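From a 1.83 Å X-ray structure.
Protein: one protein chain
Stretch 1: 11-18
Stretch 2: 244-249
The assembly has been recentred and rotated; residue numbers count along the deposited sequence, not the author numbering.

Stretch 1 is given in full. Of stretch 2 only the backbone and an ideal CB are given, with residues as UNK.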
# COMPACT_ATOMS: atom_id res chain seq x y z
N ILE D 11 -54.48 10.90 -18.29
CA ILE D 11 -53.53 11.92 -17.88
C ILE D 11 -52.10 11.38 -17.96
O ILE D 11 -51.17 12.12 -18.26
CB ILE D 11 -53.84 12.45 -16.45
CG1 ILE D 11 -53.05 13.73 -16.20
CG2 ILE D 11 -53.49 11.40 -15.41
CD1 ILE D 11 -53.36 14.84 -17.19
N ALA D 12 -51.93 10.08 -17.70
CA ALA D 12 -50.61 9.47 -17.78
C ALA D 12 -50.12 9.57 -19.23
O ALA D 12 -48.95 9.87 -19.47
CB ALA D 12 -50.67 8.00 -17.35
N GLN D 13 -51.01 9.31 -20.18
CA GLN D 13 -50.67 9.39 -21.59
C GLN D 13 -50.38 10.83 -22.01
O GLN D 13 -49.47 11.08 -22.80
CB GLN D 13 -51.79 8.83 -22.47
CG GLN D 13 -51.87 7.31 -22.49
CD GLN D 13 -50.57 6.66 -22.93
OE1 GLN D 13 -49.94 7.07 -23.91
NE2 GLN D 13 -50.15 5.63 -22.20
N GLU D 14 -51.16 11.77 -21.48
CA GLU D 14 -50.95 13.18 -21.80
C GLU D 14 -49.56 13.58 -21.33
O GLU D 14 -48.86 14.33 -22.01
CB GLU D 14 -52.00 14.06 -21.11
CG GLU D 14 -53.38 14.02 -21.74
CD GLU D 14 -53.38 14.43 -23.20
OE1 GLU D 14 -52.68 15.41 -23.55
OE2 GLU D 14 -54.09 13.79 -24.01
N PHE D 15 -49.17 13.09 -20.15
CA PHE D 15 -47.86 13.41 -19.61
C PHE D 15 -46.76 12.85 -20.52
O PHE D 15 -45.79 13.54 -20.82
CB PHE D 15 -47.70 12.82 -18.20
CG PHE D 15 -46.32 13.04 -17.61
CD1 PHE D 15 -45.88 14.33 -17.31
CD2 PHE D 15 -45.47 11.97 -17.38
CE1 PHE D 15 -44.59 14.54 -16.80
CE2 PHE D 15 -44.18 12.17 -16.86
CZ PHE D 15 -43.75 13.46 -16.58
N ILE D 16 -46.91 11.60 -20.94
CA ILE D 16 -45.93 10.98 -21.82
C ILE D 16 -45.77 11.80 -23.11
O ILE D 16 -44.65 12.05 -23.56
CB ILE D 16 -46.33 9.52 -22.16
CG1 ILE D 16 -46.10 8.63 -20.94
CG2 ILE D 16 -45.55 9.02 -23.38
CD1 ILE D 16 -46.59 7.20 -21.10
N ASP D 17 -46.89 12.22 -23.68
CA ASP D 17 -46.85 13.02 -24.90
C ASP D 17 -46.17 14.37 -24.64
O ASP D 17 -45.39 14.84 -25.46
CB ASP D 17 -48.26 13.26 -25.45
CG ASP D 17 -48.93 11.98 -25.91
OD1 ASP D 17 -48.20 11.01 -26.22
OD2 ASP D 17 -50.18 11.94 -25.97
N PHE D 18 -46.46 14.96 -23.49
CA PHE D 18 -45.87 16.24 -23.09
C PHE D 18 -44.35 16.13 -23.04
O PHE D 18 -43.63 16.96 -23.60
CB PHE D 18 -46.44 16.65 -21.72
CG PHE D 18 -45.55 17.59 -20.94
CD1 PHE D 18 -45.36 18.90 -21.35
CD2 PHE D 18 -44.95 17.16 -19.76
CE1 PHE D 18 -44.57 19.78 -20.59
CE2 PHE D 18 -44.16 18.02 -18.99
CZ PHE D 18 -43.97 19.34 -19.41
N UNK D 244 -36.42 8.47 -27.09
CA UNK D 244 -37.31 7.33 -26.87
C UNK D 244 -38.55 7.78 -26.12
O UNK D 244 -38.47 8.24 -24.98
CB UNK D 244 -36.59 6.22 -26.10
N UNK D 245 -39.71 7.64 -26.76
CA UNK D 245 -40.97 8.04 -26.16
C UNK D 245 -41.26 7.24 -24.90
O UNK D 245 -40.91 6.06 -24.80
CB UNK D 245 -42.11 7.87 -27.16
N UNK D 246 -41.89 7.89 -23.93
CA UNK D 246 -42.24 7.22 -22.69
C UNK D 246 -43.22 6.09 -22.93
O UNK D 246 -43.88 6.04 -23.97
CB UNK D 246 -42.83 8.22 -21.69
N UNK D 247 -43.33 5.18 -21.97
CA UNK D 247 -44.21 4.03 -22.10
C UNK D 247 -44.78 3.57 -20.77
O UNK D 247 -44.14 3.71 -19.72
CB UNK D 247 -43.46 2.87 -22.76
N UNK D 248 -45.98 3.01 -20.80
CA UNK D 248 -46.58 2.46 -19.60
C UNK D 248 -45.98 1.06 -19.54
O UNK D 248 -46.00 0.34 -20.53
CB UNK D 248 -48.11 2.46 -19.63
N UNK D 249 -45.45 0.68 -18.38
CA UNK D 249 -44.82 -0.63 -18.28
C UNK D 249 -45.16 -1.44 -17.05
O UNK D 249 -45.95 -1.02 -16.20
CB UNK D 249 -43.30 -0.45 -18.33

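Stretch 1 is a helix throughout. Ala 12 and Ile 16 point their CA-to-CB bonds toward stretch 2. Gln 13 and Asp 17 bring polar ends to the same side. Strand 247-249 runs at 133° to the helix, taking both in their N-to-C directions.

Position 244 has nothing of the helix within 5.5 Å of its ideal CB. Its backbone angles, -74/117, suit most residues. Stretch 1 sets no demand here, and a polar or a long flexible side chain would do. The deposited residue is Gln 244. Its extended side chain stays out of reach of the helix.

Position 245 is more constrained. CA-to-CB points sideways to the helix, and the ideal CB lies 5.2 Å from Ile 16 CG2. Farther on is the carboxylate of Asp 17, a negative charge. A short side chain would fall well short of it. A long one with a positive end, lysine or arginine, could reach it. The residue is Lys 245. Its first three chi angles are all t, so the chain is extended, and it passes Ile 16, with Lys 245 CE 3.9 Å from Ile 16 CG2. Lys 245 NZ then donates a hydrogen bond to Asp 17 OD1 at 2.7 Å, part of a salt bridge.

Position 246 comes close to the helix backbone, with 246 CA 5.3 Å from Ile 16 CA. The bond to an ideal CB would point toward the helix and place that atom 3.3 Å from Ile 16 CG2, which is tight. The angles, -63/162, do not themselves require glycine. The lack of room favours it, with alanine a strained second choice. The residue is Gly 246. With no side chain, it lets Ile 16 CG2 approach to 3.5 Å from Gly 246 O. A water links the backbones: its O donates to Ile 16 O at 2.8 Å and accepts from Gly 246 N at 2.9 Å.

Position 247 starts the strand, and its CB points away from the helix. Angles of -149/150 suit a beta-branched residue, and many others would fit. The residue is Thr 247. Its main contact with the helix is through the backbone, Thr 247 N lying 3.9 Å from Ile 16 CD1.

Position 248 points sideways. Its ideal CB is 4.6 Å from Gln 13 NE2 and 5.2 Å from Ile 16 CD1, with the methyl of Ala 12 beyond. Leucine, isoleucine or methionine could bend back to the methyls of Ile 16 and Ala 12; valine would reach less far. The residue is Ile 248. With both chi angles m, Ile 248 CD1 packs 4.0 Å from Ile 16 CD1 and 4.3 Å from Ala 12 CB. Ile 248 CG1 lies 3.4 Å from Gln 13 NE2. A water O accepts from Ile 248 N at 3.1 Å and, weakly, from Gln 13 NE2 at 3.4 Å.

Position 249 is out of reach of the helix, which leaves the choice open. The residue is Gly 249.

Stretch 2 244-249: QKGTIG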
# COMPACT_ATOMS: atom_id res chain seq x y z
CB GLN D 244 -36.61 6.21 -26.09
CG GLN D 244 -37.50 4.99 -25.87
CD GLN D 244 -36.81 3.87 -25.12
OE1 GLN D 244 -35.89 4.10 -24.33
NE2 GLN D 244 -37.26 2.63 -25.34
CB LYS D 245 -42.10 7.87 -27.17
CG LYS D 245 -43.46 8.33 -26.67
CD LYS D 245 -44.51 8.23 -27.77
CE LYS D 245 -45.90 8.48 -27.22
NZ LYS D 245 -46.55 9.67 -27.85
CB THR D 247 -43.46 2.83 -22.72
OG1 THR D 247 -42.76 3.24 -23.90
CG2 THR D 247 -44.44 1.71 -23.07
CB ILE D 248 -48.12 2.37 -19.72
CG1 ILE D 248 -48.72 3.77 -19.74
CG2 ILE D 248 -48.70 1.55 -18.57
CD1 ILE D 248 -48.34 4.62 -18.52
O HOH W 1 -47.71 3.52 -23.37
O HOH W 2 -42.32 10.63 -23.21
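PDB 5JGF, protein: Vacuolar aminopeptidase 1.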